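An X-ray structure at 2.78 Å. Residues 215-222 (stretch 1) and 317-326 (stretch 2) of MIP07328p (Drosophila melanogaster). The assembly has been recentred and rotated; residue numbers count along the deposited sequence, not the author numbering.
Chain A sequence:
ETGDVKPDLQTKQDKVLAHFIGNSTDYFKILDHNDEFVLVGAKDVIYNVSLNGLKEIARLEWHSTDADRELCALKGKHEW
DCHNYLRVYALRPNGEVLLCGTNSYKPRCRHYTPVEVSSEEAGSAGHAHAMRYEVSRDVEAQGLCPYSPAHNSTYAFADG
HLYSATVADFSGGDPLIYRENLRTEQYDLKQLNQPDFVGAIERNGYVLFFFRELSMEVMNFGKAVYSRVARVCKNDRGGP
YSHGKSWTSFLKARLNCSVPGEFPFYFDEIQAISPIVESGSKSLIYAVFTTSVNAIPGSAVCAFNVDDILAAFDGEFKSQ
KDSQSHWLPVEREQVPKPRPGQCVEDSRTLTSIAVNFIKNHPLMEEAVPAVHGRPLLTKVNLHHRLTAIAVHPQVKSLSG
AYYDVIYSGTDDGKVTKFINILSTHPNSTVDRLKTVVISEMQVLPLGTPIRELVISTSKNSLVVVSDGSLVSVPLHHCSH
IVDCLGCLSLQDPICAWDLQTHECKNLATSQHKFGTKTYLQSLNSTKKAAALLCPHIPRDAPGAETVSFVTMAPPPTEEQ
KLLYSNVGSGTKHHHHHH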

# COMPACT_ATOMS: atom_id res chain seq x y z
N SER A 215 8.30 -15.16 -11.67
CA SER A 215 8.33 -16.38 -10.89
C SER A 215 9.38 -17.34 -11.42
O SER A 215 9.48 -17.56 -12.63
CB SER A 215 6.96 -17.07 -10.90
OG SER A 215 7.03 -18.31 -10.22
N MET A 216 10.17 -17.91 -10.51
CA MET A 216 11.04 -19.03 -10.83
C MET A 216 10.45 -20.37 -10.42
O MET A 216 10.73 -21.38 -11.07
CB MET A 216 12.39 -18.86 -10.13
CG MET A 216 13.20 -17.66 -10.59
SD MET A 216 14.76 -17.53 -9.70
CE MET A 216 15.37 -19.21 -9.82
N GLU A 217 9.62 -20.39 -9.37
CA GLU A 217 9.11 -21.64 -8.83
C GLU A 217 8.22 -22.39 -9.81
O GLU A 217 7.98 -23.59 -9.62
CB GLU A 217 8.34 -21.37 -7.53
CG GLU A 217 7.24 -20.33 -7.66
CD GLU A 217 6.54 -20.07 -6.34
OE1 GLU A 217 6.72 -20.87 -5.40
OE2 GLU A 217 5.81 -19.06 -6.24
N VAL A 218 7.71 -21.72 -10.85
CA VAL A 218 6.99 -22.43 -11.89
C VAL A 218 7.94 -23.39 -12.60
O VAL A 218 9.14 -23.11 -12.76
CB VAL A 218 6.32 -21.46 -12.88
CG1 VAL A 218 5.08 -20.84 -12.27
CG2 VAL A 218 7.30 -20.38 -13.31
N MET A 219 7.41 -24.53 -13.03
CA MET A 219 8.24 -25.60 -13.57
C MET A 219 9.05 -25.13 -14.77
O MET A 219 10.27 -25.30 -14.82
CB MET A 219 7.37 -26.80 -13.95
CG MET A 219 5.98 -26.42 -14.43
SD MET A 219 5.19 -27.69 -15.43
CE MET A 219 6.19 -27.60 -16.92
N ASN A 220 8.38 -24.53 -15.75
CA ASN A 220 9.02 -24.11 -16.99
C ASN A 220 9.58 -22.70 -16.94
O ASN A 220 9.95 -22.15 -17.98
CB ASN A 220 8.04 -24.24 -18.16
CG ASN A 220 6.67 -23.68 -17.82
OD1 ASN A 220 6.14 -23.92 -16.74
ND2 ASN A 220 6.11 -22.91 -18.74
N PHE A 221 9.65 -22.09 -15.75
CA PHE A 221 10.13 -20.72 -15.58
C PHE A 221 9.32 -19.74 -16.44
O PHE A 221 9.84 -18.73 -16.91
CB PHE A 221 11.63 -20.62 -15.89
CG PHE A 221 12.25 -19.29 -15.56
CD1 PHE A 221 12.16 -18.76 -14.29
CD2 PHE A 221 12.92 -18.57 -16.54
CE1 PHE A 221 12.72 -17.53 -13.99
CE2 PHE A 221 13.49 -17.34 -16.25
CZ PHE A 221 13.39 -16.82 -14.98
N GLY A 222 8.04 -20.04 -16.64
CA GLY A 222 7.21 -19.18 -17.45
C GLY A 222 7.07 -17.80 -16.84
O GLY A 222 7.18 -17.61 -15.62
N PHE A 317 11.65 -24.10 3.81
CA PHE A 317 12.26 -23.33 2.74
C PHE A 317 12.07 -24.06 1.42
O PHE A 317 12.34 -25.26 1.32
CB PHE A 317 13.76 -23.12 2.99
CG PHE A 317 14.06 -22.31 4.21
CD1 PHE A 317 14.17 -22.91 5.46
CD2 PHE A 317 14.23 -20.94 4.12
CE1 PHE A 317 14.45 -22.15 6.58
CE2 PHE A 317 14.51 -20.18 5.23
CZ PHE A 317 14.62 -20.79 6.47
N LYS A 318 11.59 -23.34 0.41
CA LYS A 318 11.48 -23.90 -0.93
C LYS A 318 12.87 -24.16 -1.48
O LYS A 318 13.70 -23.25 -1.57
CB LYS A 318 10.70 -22.95 -1.84
CG LYS A 318 10.18 -23.59 -3.11
CD LYS A 318 9.26 -22.64 -3.85
CE LYS A 318 8.13 -22.16 -2.95
NZ LYS A 318 7.14 -23.23 -2.64
N SER A 319 13.14 -25.42 -1.85
CA SER A 319 14.47 -25.79 -2.30
C SER A 319 14.82 -25.07 -3.60
O SER A 319 13.96 -24.59 -4.33
CB SER A 319 14.55 -27.31 -2.50
OG SER A 319 13.66 -27.73 -3.52
N GLN A 320 16.13 -24.99 -3.86
CA GLN A 320 16.61 -24.39 -5.09
C GLN A 320 15.97 -25.07 -6.29
O GLN A 320 15.80 -26.29 -6.31
CB GLN A 320 18.13 -24.49 -5.18
CG GLN A 320 18.87 -24.08 -3.92
CD GLN A 320 20.37 -24.18 -4.07
OE1 GLN A 320 20.95 -23.63 -5.01
NE2 GLN A 320 21.02 -24.89 -3.15
N LYS A 321 15.62 -24.28 -7.30
CA LYS A 321 14.96 -24.81 -8.50
C LYS A 321 15.95 -25.71 -9.24
O LYS A 321 16.63 -25.30 -10.18
CB LYS A 321 14.46 -23.68 -9.39
CG LYS A 321 13.62 -24.18 -10.55
CD LYS A 321 13.30 -23.07 -11.54
CE LYS A 321 12.43 -23.59 -12.67
NZ LYS A 321 11.20 -24.25 -12.15
N ASP A 322 16.03 -26.96 -8.79
CA ASP A 322 16.88 -27.94 -9.44
C ASP A 322 16.36 -28.24 -10.85
O ASP A 322 15.26 -27.83 -11.23
CB ASP A 322 16.95 -29.22 -8.61
CG ASP A 322 17.62 -29.00 -7.27
OD1 ASP A 322 18.18 -27.91 -7.05
OD2 ASP A 322 17.59 -29.92 -6.42
N SER A 323 17.18 -28.96 -11.62
CA SER A 323 16.84 -29.22 -13.02
C SER A 323 15.54 -30.01 -13.15
O SER A 323 14.79 -29.80 -14.11
CB SER A 323 17.98 -29.97 -13.70
OG SER A 323 17.69 -30.20 -15.07
N GLN A 324 15.25 -30.90 -12.20
CA GLN A 324 13.99 -31.64 -12.24
C GLN A 324 12.80 -30.73 -11.93
O GLN A 324 11.71 -30.94 -12.48
CB GLN A 324 14.03 -32.81 -11.25
CG GLN A 324 15.01 -33.91 -11.63
CD GLN A 324 14.53 -34.75 -12.80
OE1 GLN A 324 13.40 -34.59 -13.28
NE2 GLN A 324 15.39 -35.65 -13.27
N SER A 325 12.99 -29.74 -11.06
CA SER A 325 11.99 -28.73 -10.68
C SER A 325 10.77 -29.32 -9.98
O SER A 325 9.80 -28.58 -9.74
CB SER A 325 11.53 -27.90 -11.88
OG SER A 325 12.60 -27.16 -12.42
N HIS A 326 10.77 -30.61 -9.66
CA HIS A 326 9.73 -31.22 -8.85
C HIS A 326 10.15 -31.34 -7.39
O HIS A 326 9.49 -32.04 -6.62
CB HIS A 326 9.37 -32.60 -9.39
CG HIS A 326 9.15 -32.63 -10.88
ND1 HIS A 326 8.16 -31.91 -11.50
CD2 HIS A 326 9.80 -33.30 -11.86
CE1 HIS A 326 8.20 -32.13 -12.80
NE2 HIS A 326 9.19 -32.97 -13.04

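Neither stretch forms a regular helix or strand; two irregular loops, at least 100 residues apart in sequence wherever they touch, meet here and bury 317 Å² between them, both sides summed. Stretch 1 folds into a type I beta turn from Val-218 to Phe-221, closed by a hydrogen bond from Phe-221 N to Val-218 O (3.2 Å). The backbones approach without pairing: the CA atoms of Glu-217 and Lys-321 lie 6.7 Å apart, those of Met-219 and Ser-325 5.7 Å, and every hydrogen bond across the gap comes from a side chain. That side chain is Lys-321, which points toward stretch 1, runs extended through chi3 (t, t, t) and bends at chi4 (p). Its ammonium group enters a cluster of carbonyl oxygens presented by the turn and by Met-216 just before it. Lys-321 NZ donates to Val-218 O at 2.4 Å, very short for such a bond, to Met-219 O at 3.0 Å, and weakly to Met-216 O at 3.1 Å. Val-218 O thus serves both the turn and the lysine. The partial negative charge of these carbonyls suits the positively charged ammonium, with no carboxylate among its partners here. Within stretch 2, Lys-321 NZ also makes a weak hydrogen bond to Ser-325 OG (3.2 Å), while Ser-325 OG donates to Asp-322 O (3.0 Å), tying the hydroxyl to its own loop. Next to the ammonium group, Lys-321 CE lies 4.5 Å from Phe-221 CB, a loose aliphatic contact. A second lysine adds an electrostatic pairing: Glu-217 OE1 and Lys-318 NZ form a long salt bridge at 3.7 Å, with Glu-217 OE1 closer to Lys-318 CE, at 3.1 Å. Glu-217 OE2 and Lys-318 NZ are also hydrogen-bonded elsewhere in the structure. Met-219 sets its CB sideways, and the end of its side chain leads away from stretch 2.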